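Local coordinates for StAR-related lipid transfer protein 5 (Homo sapiens, PDB 2R55), which probably binds cholesterol or other sterols within a START domain and may carry them, or other lipids, within the cell, at residues R39-G44 with S57-V62; G66-G71 with V191-T196; I74-L79 with P185-L190; V95-N100 with T216-N221. All coordinates share one frame; numbering follows the deposited sequence.

Contact 1 of 4, residues R39-G44 with S57-V62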
# COMPACT_ATOMS: atom_id res chain seq x y z
N ARG A 39 10.55 0.51 8.05
CA ARG A 39 9.77 0.89 9.21
C ARG A 39 10.70 1.40 10.31
O ARG A 39 10.36 2.33 11.06
CB ARG A 39 8.94 -0.30 9.71
CG ARG A 39 8.20 -0.09 11.03
CD ARG A 39 7.33 1.14 11.00
NE ARG A 39 6.65 1.36 12.28
CZ ARG A 39 7.10 2.14 13.26
NH1 ARG A 39 8.25 2.79 13.13
NH2 ARG A 39 6.38 2.26 14.36
N ARG A 40 11.88 0.81 10.38
CA ARG A 40 12.82 1.13 11.43
C ARG A 40 13.65 2.34 11.05
O ARG A 40 13.94 3.17 11.90
CB ARG A 40 13.71 -0.06 11.73
CG ARG A 40 12.92 -1.24 12.25
CD ARG A 40 13.70 -2.56 12.13
NE ARG A 40 13.07 -3.53 13.02
CZ ARG A 40 13.43 -4.81 13.16
NH1 ARG A 40 12.78 -5.57 14.03
NH2 ARG A 40 14.42 -5.32 12.43
N ASP A 41 14.01 2.47 9.78
CA ASP A 41 14.93 3.53 9.37
C ASP A 41 14.38 4.90 9.75
O ASP A 41 13.19 5.18 9.58
CB ASP A 41 15.18 3.51 7.86
CG ASP A 41 16.02 2.34 7.40
OD1 ASP A 41 16.81 1.75 8.19
OD2 ASP A 41 15.92 2.01 6.20
N THR A 42 15.25 5.77 10.25
CA THR A 42 14.85 7.14 10.50
C THR A 42 15.60 8.12 9.58
O THR A 42 15.33 9.33 9.58
CB THR A 42 15.00 7.52 11.99
OG1 THR A 42 16.35 7.31 12.41
CG2 THR A 42 14.04 6.67 12.86
N ALA A 43 16.50 7.59 8.76
CA ALA A 43 17.33 8.41 7.89
C ALA A 43 16.72 8.57 6.51
O ALA A 43 15.83 7.81 6.11
CB ALA A 43 18.73 7.84 7.79
N GLY A 44 17.22 9.56 5.78
CA GLY A 44 16.73 9.86 4.45
C GLY A 44 15.42 10.61 4.50
O GLY A 44 15.26 11.59 3.79
N SER A 57 6.05 11.62 4.85
CA SER A 57 7.38 12.02 4.44
C SER A 57 7.79 11.12 3.30
O SER A 57 7.09 10.15 2.99
CB SER A 57 8.35 11.90 5.61
OG SER A 57 8.15 10.69 6.32
N TRP A 58 8.92 11.43 2.66
CA TRP A 58 9.35 10.70 1.49
C TRP A 58 10.86 10.51 1.56
O TRP A 58 11.52 11.08 2.45
CB TRP A 58 8.94 11.44 0.20
CG TRP A 58 9.67 12.73 0.04
CD1 TRP A 58 9.35 13.93 0.62
CD2 TRP A 58 10.87 12.96 -0.70
NE1 TRP A 58 10.27 14.89 0.28
CE2 TRP A 58 11.23 14.32 -0.52
CE3 TRP A 58 11.69 12.14 -1.49
CZ2 TRP A 58 12.36 14.88 -1.13
CZ3 TRP A 58 12.83 12.71 -2.09
CH2 TRP A 58 13.15 14.07 -1.90
N ARG A 59 11.38 9.70 0.64
CA ARG A 59 12.80 9.65 0.35
C ARG A 59 13.04 8.98 -1.00
O ARG A 59 12.17 8.25 -1.48
CB ARG A 59 13.59 8.94 1.46
CG ARG A 59 13.62 7.44 1.35
CD ARG A 59 14.12 6.84 2.63
NE ARG A 59 14.33 5.41 2.49
CZ ARG A 59 14.84 4.65 3.45
NH1 ARG A 59 15.20 5.19 4.60
NH2 ARG A 59 14.98 3.34 3.25
N PRO A 60 14.21 9.21 -1.62
CA PRO A 60 14.48 8.52 -2.89
C PRO A 60 14.42 7.00 -2.70
O PRO A 60 14.99 6.47 -1.75
CB PRO A 60 15.93 8.93 -3.23
CG PRO A 60 16.18 10.15 -2.43
CD PRO A 60 15.35 10.05 -1.19
N SER A 61 13.67 6.33 -3.56
CA SER A 61 13.66 4.88 -3.65
C SER A 61 14.99 4.43 -4.19
O SER A 61 15.60 5.16 -4.98
CB SER A 61 12.58 4.46 -4.63
OG SER A 61 12.93 3.25 -5.27
N VAL A 62 15.45 3.25 -3.76
CA VAL A 62 16.59 2.58 -4.41
C VAL A 62 16.08 1.53 -5.44
O VAL A 62 16.88 0.93 -6.14
CB VAL A 62 17.61 1.93 -3.38
CG1 VAL A 62 18.17 2.97 -2.43
CG2 VAL A 62 16.98 0.78 -2.61

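Contact 2 of 4, residues G66-G71 with V191-T196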
# COMPACT_ATOMS: atom_id res chain seq x y z
N GLY A 66 12.08 7.03 -9.00
CA GLY A 66 11.20 7.81 -8.11
C GLY A 66 11.40 7.71 -6.59
O GLY A 66 12.52 7.49 -6.10
N ASN A 67 10.31 7.89 -5.85
CA ASN A 67 10.40 8.00 -4.40
C ASN A 67 9.65 6.91 -3.63
O ASN A 67 8.81 6.21 -4.20
CB ASN A 67 9.89 9.37 -3.95
CG ASN A 67 10.64 10.54 -4.60
OD1 ASN A 67 11.87 10.56 -4.67
ND2 ASN A 67 9.89 11.52 -5.05
N LEU A 68 9.95 6.79 -2.34
CA LEU A 68 9.19 5.96 -1.42
C LEU A 68 8.52 6.89 -0.43
O LEU A 68 9.17 7.80 0.09
CB LEU A 68 10.12 4.98 -0.71
CG LEU A 68 9.75 4.22 0.56
CD1 LEU A 68 8.61 3.23 0.34
CD2 LEU A 68 10.99 3.49 1.16
N TYR A 69 7.24 6.64 -0.15
CA TYR A 69 6.42 7.48 0.72
C TYR A 69 6.02 6.74 1.99
O TYR A 69 5.68 5.55 1.94
CB TYR A 69 5.16 7.98 -0.04
CG TYR A 69 5.49 9.01 -1.09
CD1 TYR A 69 5.76 8.63 -2.41
CD2 TYR A 69 5.55 10.36 -0.76
CE1 TYR A 69 6.09 9.59 -3.38
CE2 TYR A 69 5.88 11.33 -1.73
CZ TYR A 69 6.15 10.93 -3.03
OH TYR A 69 6.48 11.88 -3.96
N ARG A 70 6.04 7.46 3.11
CA ARG A 70 5.80 6.89 4.41
C ARG A 70 4.70 7.66 5.13
O ARG A 70 4.82 8.88 5.36
CB ARG A 70 7.09 6.94 5.22
CG ARG A 70 7.00 6.49 6.70
CD ARG A 70 8.05 7.18 7.52
NE ARG A 70 8.42 6.44 8.72
CZ ARG A 70 7.73 6.45 9.86
NH1 ARG A 70 6.61 7.17 9.97
NH2 ARG A 70 8.16 5.74 10.89
N GLY A 71 3.62 6.95 5.45
CA GLY A 71 2.52 7.51 6.20
C GLY A 71 2.52 6.96 7.62
O GLY A 71 2.73 5.77 7.83
N VAL A 191 1.30 2.45 9.98
CA VAL A 191 2.39 2.99 9.17
C VAL A 191 2.35 2.32 7.80
O VAL A 191 2.37 1.07 7.69
CB VAL A 191 3.76 2.77 9.84
CG1 VAL A 191 4.85 3.59 9.13
CG2 VAL A 191 3.70 3.15 11.29
N THR A 192 2.26 3.14 6.75
CA THR A 192 2.07 2.62 5.41
C THR A 192 3.12 3.19 4.48
O THR A 192 3.51 4.36 4.61
CB THR A 192 0.71 3.00 4.81
OG1 THR A 192 0.67 4.42 4.59
CG2 THR A 192 -0.46 2.60 5.70
N PHE A 193 3.55 2.37 3.52
CA PHE A 193 4.49 2.79 2.51
C PHE A 193 3.91 2.64 1.13
O PHE A 193 3.45 1.56 0.76
CB PHE A 193 5.79 1.99 2.63
CG PHE A 193 6.46 2.16 3.94
CD1 PHE A 193 7.27 3.25 4.17
CD2 PHE A 193 6.23 1.26 4.97
CE1 PHE A 193 7.87 3.42 5.40
CE2 PHE A 193 6.82 1.43 6.20
CZ PHE A 193 7.65 2.51 6.41
N PHE A 194 3.91 3.74 0.39
CA PHE A 194 3.56 3.76 -1.03
C PHE A 194 4.85 3.82 -1.80
O PHE A 194 5.70 4.67 -1.54
CB PHE A 194 2.70 4.99 -1.33
CG PHE A 194 1.28 4.85 -0.89
CD1 PHE A 194 0.86 3.71 -0.21
CD2 PHE A 194 0.38 5.86 -1.12
CE1 PHE A 194 -0.47 3.58 0.19
CE2 PHE A 194 -0.94 5.74 -0.72
CZ PHE A 194 -1.36 4.60 -0.06
N HIS A 195 5.02 2.90 -2.74
CA HIS A 195 6.30 2.75 -3.43
C HIS A 195 6.00 2.50 -4.87
O HIS A 195 6.37 1.48 -5.44
CB HIS A 195 7.03 1.54 -2.87
CG HIS A 195 8.52 1.63 -2.96
ND1 HIS A 195 9.35 0.81 -2.23
CD2 HIS A 195 9.32 2.44 -3.69
CE1 HIS A 195 10.60 1.10 -2.51
NE2 HIS A 195 10.62 2.09 -3.39
N THR A 196 5.31 3.45 -5.46
CA THR A 196 4.58 3.19 -6.69
C THR A 196 5.29 3.76 -7.88
O THR A 196 5.75 4.90 -7.83
CB THR A 196 3.22 3.81 -6.57
OG1 THR A 196 2.52 3.14 -5.53
CG2 THR A 196 2.44 3.70 -7.89
O HOH W 1 6.56 6.63 -5.93

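Contact 3 of 4, residues I74-L79 with P185-L190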
# COMPACT_ATOMS: atom_id res chain seq x y z
N ILE A 74 -2.16 7.30 14.00
CA ILE A 74 -3.00 6.52 14.90
C ILE A 74 -4.41 6.43 14.34
O ILE A 74 -5.09 7.46 14.14
CB ILE A 74 -3.02 7.11 16.33
CG1 ILE A 74 -1.62 7.02 16.97
CG2 ILE A 74 -4.01 6.35 17.21
CD1 ILE A 74 -1.31 8.10 17.99
N VAL A 75 -4.86 5.21 14.07
CA VAL A 75 -6.25 4.98 13.70
C VAL A 75 -7.06 4.54 14.92
O VAL A 75 -6.65 3.65 15.68
CB VAL A 75 -6.41 4.00 12.49
CG1 VAL A 75 -5.47 2.81 12.60
CG2 VAL A 75 -7.84 3.54 12.33
N TYR A 76 -8.21 5.17 15.11
CA TYR A 76 -9.03 4.93 16.28
C TYR A 76 -9.95 3.73 16.06
O TYR A 76 -11.17 3.88 15.88
CB TYR A 76 -9.81 6.19 16.65
CG TYR A 76 -8.94 7.33 17.17
CD1 TYR A 76 -9.16 7.87 18.43
CD2 TYR A 76 -7.92 7.87 16.39
CE1 TYR A 76 -8.38 8.92 18.91
CE2 TYR A 76 -7.13 8.92 16.85
CZ TYR A 76 -7.37 9.44 18.11
OH TYR A 76 -6.60 10.47 18.58
N GLY A 77 -9.35 2.54 16.09
CA GLY A 77 -10.07 1.27 15.94
C GLY A 77 -9.29 0.08 16.48
O GLY A 77 -8.07 0.14 16.66
N THR A 78 -10.02 -1.01 16.74
CA THR A 78 -9.41 -2.28 17.15
C THR A 78 -8.51 -2.77 16.03
O THR A 78 -8.80 -2.54 14.86
CB THR A 78 -10.46 -3.38 17.44
OG1 THR A 78 -10.95 -3.91 16.20
CG2 THR A 78 -11.62 -2.83 18.26
N LEU A 79 -7.44 -3.46 16.40
CA LEU A 79 -6.40 -3.93 15.47
C LEU A 79 -6.93 -4.75 14.30
O LEU A 79 -6.41 -4.67 13.20
CB LEU A 79 -5.33 -4.71 16.24
CG LEU A 79 -4.28 -5.58 15.55
CD1 LEU A 79 -3.15 -4.77 14.88
CD2 LEU A 79 -3.71 -6.55 16.54
N PRO A 185 -3.85 1.60 24.16
CA PRO A 185 -4.84 0.63 24.66
C PRO A 185 -5.83 0.20 23.56
O PRO A 185 -5.52 -0.70 22.76
CB PRO A 185 -5.55 1.41 25.78
CG PRO A 185 -4.52 2.36 26.28
CD PRO A 185 -3.73 2.77 25.04
N THR A 186 -7.00 0.86 23.52
CA THR A 186 -8.07 0.52 22.57
C THR A 186 -7.88 1.10 21.16
O THR A 186 -8.86 1.27 20.43
CB THR A 186 -9.46 0.98 23.09
OG1 THR A 186 -9.74 2.31 22.61
CG2 THR A 186 -9.52 0.94 24.63
N LYS A 187 -6.63 1.41 20.77
CA LYS A 187 -6.33 2.05 19.48
C LYS A 187 -5.27 1.27 18.67
O LYS A 187 -4.74 0.27 19.15
CB LYS A 187 -5.87 3.49 19.69
CG LYS A 187 -6.94 4.45 20.21
CD LYS A 187 -6.85 4.57 21.73
CE LYS A 187 -8.10 5.20 22.32
NZ LYS A 187 -8.04 5.14 23.80
N THR A 188 -4.95 1.75 17.46
CA THR A 188 -4.00 1.08 16.55
C THR A 188 -3.12 2.06 15.75
O THR A 188 -3.62 3.03 15.18
CB THR A 188 -4.72 0.14 15.55
OG1 THR A 188 -5.73 -0.63 16.22
CG2 THR A 188 -3.73 -0.80 14.86
N ASN A 189 -1.81 1.80 15.71
CA ASN A 189 -0.88 2.59 14.93
C ASN A 189 -0.75 1.98 13.55
O ASN A 189 -0.52 0.76 13.41
CB ASN A 189 0.50 2.64 15.62
CG ASN A 189 1.37 3.79 15.12
OD1 ASN A 189 1.18 4.95 15.50
ND2 ASN A 189 2.35 3.45 14.29
N LEU A 190 -0.94 2.82 12.52
CA LEU A 190 -0.84 2.42 11.13
C LEU A 190 0.27 3.18 10.38
O LEU A 190 0.17 4.41 10.18
CB LEU A 190 -2.18 2.63 10.41
CG LEU A 190 -2.25 2.32 8.90
CD1 LEU A 190 -2.03 0.83 8.62
CD2 LEU A 190 -3.55 2.77 8.30

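Contact 4 of 4, residues V95-N100 with T216-N221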
# COMPACT_ATOMS: atom_id res chain seq x y z
N VAL A 95 -11.86 -2.08 -1.89
CA VAL A 95 -12.61 -1.56 -3.04
C VAL A 95 -13.57 -0.44 -2.65
O VAL A 95 -13.73 0.55 -3.37
CB VAL A 95 -13.42 -2.69 -3.75
CG1 VAL A 95 -14.39 -2.13 -4.83
CG2 VAL A 95 -12.48 -3.72 -4.35
N LYS A 96 -14.21 -0.61 -1.50
CA LYS A 96 -15.20 0.33 -1.00
C LYS A 96 -14.62 1.71 -0.68
O LYS A 96 -14.82 2.66 -1.41
CB LYS A 96 -15.88 -0.28 0.24
CG LYS A 96 -17.03 0.52 0.79
CD LYS A 96 -18.07 0.68 -0.26
CE LYS A 96 -19.43 0.92 0.33
NZ LYS A 96 -20.34 1.06 -0.82
N TRP A 97 -13.86 1.78 0.41
CA TRP A 97 -13.54 3.05 1.05
C TRP A 97 -12.37 3.82 0.43
O TRP A 97 -12.27 5.03 0.62
CB TRP A 97 -13.28 2.83 2.54
CG TRP A 97 -12.20 1.83 2.82
CD1 TRP A 97 -12.37 0.50 3.05
CD2 TRP A 97 -10.80 2.09 2.90
NE1 TRP A 97 -11.15 -0.10 3.27
CE2 TRP A 97 -10.17 0.85 3.19
CE3 TRP A 97 -10.00 3.24 2.78
CZ2 TRP A 97 -8.78 0.73 3.34
CZ3 TRP A 97 -8.62 3.12 2.91
CH2 TRP A 97 -8.02 1.87 3.19
N ASP A 98 -11.49 3.13 -0.27
CA ASP A 98 -10.28 3.79 -0.79
C ASP A 98 -10.51 4.42 -2.16
O ASP A 98 -10.59 3.73 -3.17
CB ASP A 98 -9.11 2.80 -0.85
CG ASP A 98 -7.82 3.46 -1.31
OD1 ASP A 98 -7.58 4.66 -1.05
OD2 ASP A 98 -7.02 2.74 -1.93
N GLU A 99 -10.60 5.75 -2.18
CA GLU A 99 -10.91 6.48 -3.41
C GLU A 99 -10.01 6.10 -4.59
O GLU A 99 -10.37 6.30 -5.74
CB GLU A 99 -10.91 8.01 -3.19
CG GLU A 99 -9.55 8.62 -2.84
CD GLU A 99 -9.45 10.12 -3.14
OE1 GLU A 99 -10.48 10.84 -3.09
OE2 GLU A 99 -8.32 10.59 -3.42
N ASN A 100 -8.84 5.53 -4.28
CA ASN A 100 -7.82 5.18 -5.28
C ASN A 100 -7.83 3.74 -5.78
O ASN A 100 -6.84 3.28 -6.38
CB ASN A 100 -6.44 5.50 -4.74
CG ASN A 100 -5.89 6.77 -5.32
OD1 ASN A 100 -6.21 7.15 -6.44
ND2 ASN A 100 -5.04 7.44 -4.55
N THR A 216 -2.45 11.28 2.58
CA THR A 216 -3.31 11.98 3.57
C THR A 216 -4.81 11.69 3.38
O THR A 216 -5.57 11.63 4.35
CB THR A 216 -3.11 13.50 3.53
OG1 THR A 216 -3.51 14.00 2.25
CG2 THR A 216 -1.65 13.85 3.81
N ARG A 217 -5.21 11.51 2.12
CA ARG A 217 -6.55 11.10 1.74
C ARG A 217 -6.82 9.64 2.07
O ARG A 217 -7.95 9.27 2.43
CB ARG A 217 -6.77 11.32 0.23
CG ARG A 217 -7.45 12.63 -0.11
CD ARG A 217 -6.85 13.28 -1.37
NE ARG A 217 -7.81 14.19 -2.00
CZ ARG A 217 -8.18 15.38 -1.51
NH1 ARG A 217 -7.66 15.84 -0.36
NH2 ARG A 217 -9.08 16.11 -2.16
N PHE A 218 -5.79 8.81 1.92
CA PHE A 218 -5.87 7.39 2.24
C PHE A 218 -6.26 7.21 3.72
O PHE A 218 -7.20 6.47 4.04
CB PHE A 218 -4.54 6.72 1.89
CG PHE A 218 -4.40 5.30 2.39
CD1 PHE A 218 -4.84 4.23 1.62
CD2 PHE A 218 -3.75 5.04 3.60
CE1 PHE A 218 -4.67 2.91 2.09
CE2 PHE A 218 -3.60 3.73 4.06
CZ PHE A 218 -4.05 2.67 3.30
N TYR A 219 -5.58 7.93 4.60
CA TYR A 219 -5.84 7.84 6.03
C TYR A 219 -7.16 8.47 6.39
O TYR A 219 -7.90 7.93 7.22
CB TYR A 219 -4.71 8.48 6.86
CG TYR A 219 -3.51 7.58 7.06
CD1 TYR A 219 -2.59 7.36 6.03
CD2 TYR A 219 -3.29 6.97 8.30
CE1 TYR A 219 -1.51 6.55 6.22
CE2 TYR A 219 -2.19 6.16 8.49
CZ TYR A 219 -1.30 5.95 7.46
OH TYR A 219 -0.21 5.13 7.66
N ALA A 220 -7.45 9.62 5.79
CA ALA A 220 -8.77 10.24 5.96
C ALA A 220 -9.86 9.21 5.66
O ALA A 220 -10.77 9.02 6.47
CB ALA A 220 -8.91 11.48 5.08
N ASN A 221 -9.75 8.51 4.53
CA ASN A 221 -10.74 7.48 4.13
C ASN A 221 -10.78 6.32 5.09
O ASN A 221 -11.83 5.95 5.60
CB ASN A 221 -10.43 6.94 2.72
CG ASN A 221 -10.90 7.86 1.62
OD1 ASN A 221 -11.62 8.84 1.85
ND2 ASN A 221 -10.48 7.55 0.39

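Contact 1 of 4, residues R39-G44 with S57-V62
Arg-59 reaches across from strand 54-60 to Asp-41 and Ala-43, in the loop that leads from the N-terminal helix 21-40 of the START fold into its first strands. The two charged side chains run at about a right angle to each other, with carboxylate and guanidinium planes turned 30° apart. Only one carboxylate oxygen takes part in the salt bridge: OD2 of Asp-41 lies 3.4 Å from NH2 of Arg-59, and the hydrogen bond within it is weak by length although its N-H points well, at 159°. The second grip is on the backbone, where NH1 of Arg-59 donates to the carbonyl O of Ala-43 at 3.1 Å. Both acceptors sit at the edge of the guanidinium, close to its plane, which restrains its rotation.

The arginine gets there with CG set between its own backbone N and carbonyl carbon (chi1 84°) and the chain extended from CG to NE. Asp-41, the first residue to leave helical geometry, points its CB toward the strand. Trp-45 adds a cation-pi contact to Arg-59 and donates from its indole NE1 to the O of Asp-41, so Trp-45 touches both sides of the contact. At the root of the arginine, the chain of Gly-44 passes close by, its O 3.9 Å from CB of Arg-59.

Contact 2 of 4, residues G66-G71 with V191-T196
Tyr-69 and Phe-194 face each other as an antiparallel hydrogen-bonded pair: N of Tyr-69 lies 2.9 Å from O of Phe-194, and N of Phe-194 donates back to O of Tyr-69. Gly-71 and Thr-192 form the next such pair, and its bond from N of Gly-71 to O of Thr-192 is short, 2.7 Å, and almost straight at 178°. Between them, the non-hydrogen-bonded pair Arg-70 and Phe-193 sends side chains to one face, lying side by side; CG of Arg-70 comes within 3.4 Å of CE1 of Phe-193. The guanidinium stands nearly perpendicular to that ring, at 85°, and has CG1 of Val-191 over one face.

On this same face Leu-68 makes a CH-pi contact with His-195: its CD1 sits 3.8 Å from the ring centroid, over the face. Leu-68 has CG anti to its backbone N (chi1 163°), which carries CD1 over the imidazole. Where direct pairing stops, a water donates to both O of Asn-67 and O of Thr-196.

Further out, Glu-72 holds NH1 of Arg-70 in a salt bridge, while Pro-173 O and Ser-61 OG engage the two nitrogens of His-195. Helix 21-40 packs on the Leu-68 and Phe-193 side, and helix 204-227 on the Tyr-69 and Phe-194 side. A curved, mostly antiparallel sheet with the C-terminal helix laid across it is the hallmark of the helix-grip fold of START domains.

Contact 3 of 4, residues I74-L79 with P185-L190
A threonine hydroxyl reaches a backbone carbonyl beside the strand pairing: OG1 of Thr-188 is placed to donate to O of Gly-77, but the modelled separation of 2.5 Å is shorter than usual and its exact length is doubtful. The contact lies near one end of the antiparallel pairing between strands 67-75 and 188-197 in the START-domain sheet, where the chain leaves strand 67-75 for helix 79-86. The hydrogen-bonded pair here is Val-75 with Thr-188, joined by N of Val-75 to O of Thr-188 at 2.7 Å and by the return bond from N of Thr-188 to O of Val-75. Tyr-76 then centres an inverse gamma turn, closed by a weak bond from N of Gly-77 to O of Val-75, and the chain swings round so that the carbonyl of Gly-77 meets the threonine.

Thr-188 is therefore engaged through its backbone and, if the short contact is taken at face value, through its hydroxyl. OG1 lies beside the backbone N and anti to the carbonyl carbon (chi1 -44°), which turns it to Gly-77, while CG2 is directed to the start of the helix and lies 4.0 Å from CD1 of Leu-79, the two side chains meeting at about a right angle. On this face CG1 of Val-75 also packs against CB of Leu-190, 4.0 Å away, and the cluster is extended by Val-82 of helix 79-86 and Leu-222 of helix 204-227. Thr-78 occupies the N-cap position of helix 79-86, its OG1 accepting from N of Glu-81.

The opposite face, carrying Ile-74 and Asn-189, is more open to solvent. There CG1 of Ile-74 comes to 3.8 Å from OD1 of Asn-189.

Contact 4 of 4, residues V95-N100 with T216-N221
Trp-97 and Phe-218 make the aromatic part of this contact, in which the short, weakly bonded helix 94-97 and the loop after it pack against the long C-terminal helix 204-227 of the START domain. The six-membered ring of Trp-97 and the ring of Phe-218 have centroids 5.5 Å apart and planes inclined at 57°, an oblique meeting that is neither stacked nor T-shaped. The nearest atoms are CH2 of Trp-97 and CE1 of Phe-218, at 3.7 Å. With CG between its backbone N and carbonyl carbon (chi1 56°), the indole is brought round toward the helix, and its NE1 is held by the O of Cys-85. Phe-218 in turn meets Phe-194 of the sheet edge-to-face, so its ring lies between the loop and the strands.

Apolar packing continues one helical turn along, where CB of Asn-221 lies in the plane of the indole at its edge, 3.7 Å from CE3 of Trp-97. The amide plane of Asn-221 is turned steeply to that of the indole, by 81°. Its amide end lies among the backbone of Trp-97 and Glu-99.

Charged groups complete the interface. OE2 of Glu-99 and NE of Arg-217 form a long salt bridge of 3.9 Å at the exposed side, where Glu-99 and Arg-217 both lie, with the aliphatic CD of Arg-217 even nearer to the oxygen. Deeper in, the carboxylate of Asp-98 stands perpendicular to the Phe-218 ring, and its OD1 approaches the ring edge 3.8 Å from CD1.

How the contacts relate
Contact 2 is the buried one; contact 1 lies at the surface, while contacts 3 and 4 are partly buried. Contacts 2 and 3 pair the same two strands, 67-75 and 188-197, with their centres about 20 Å apart: regular backbone bonding in contact 2 gives way to a turn and a side-chain hydroxyl in contact 3. Contact 1 adjoins contact 2 through the neighbouring strand 54-60 but depends on an arginine held by charge and carbonyl. Contact 4 involves no strand and combines an oblique aromatic pair, an asparagine packed at the indole edge and a long salt bridge. Tyr-219 links its helix to the sheet, its OH 2.6 Å from O of Leu-190 in contact 3 and 3.0 Å from O of Gly-71 in contact 2.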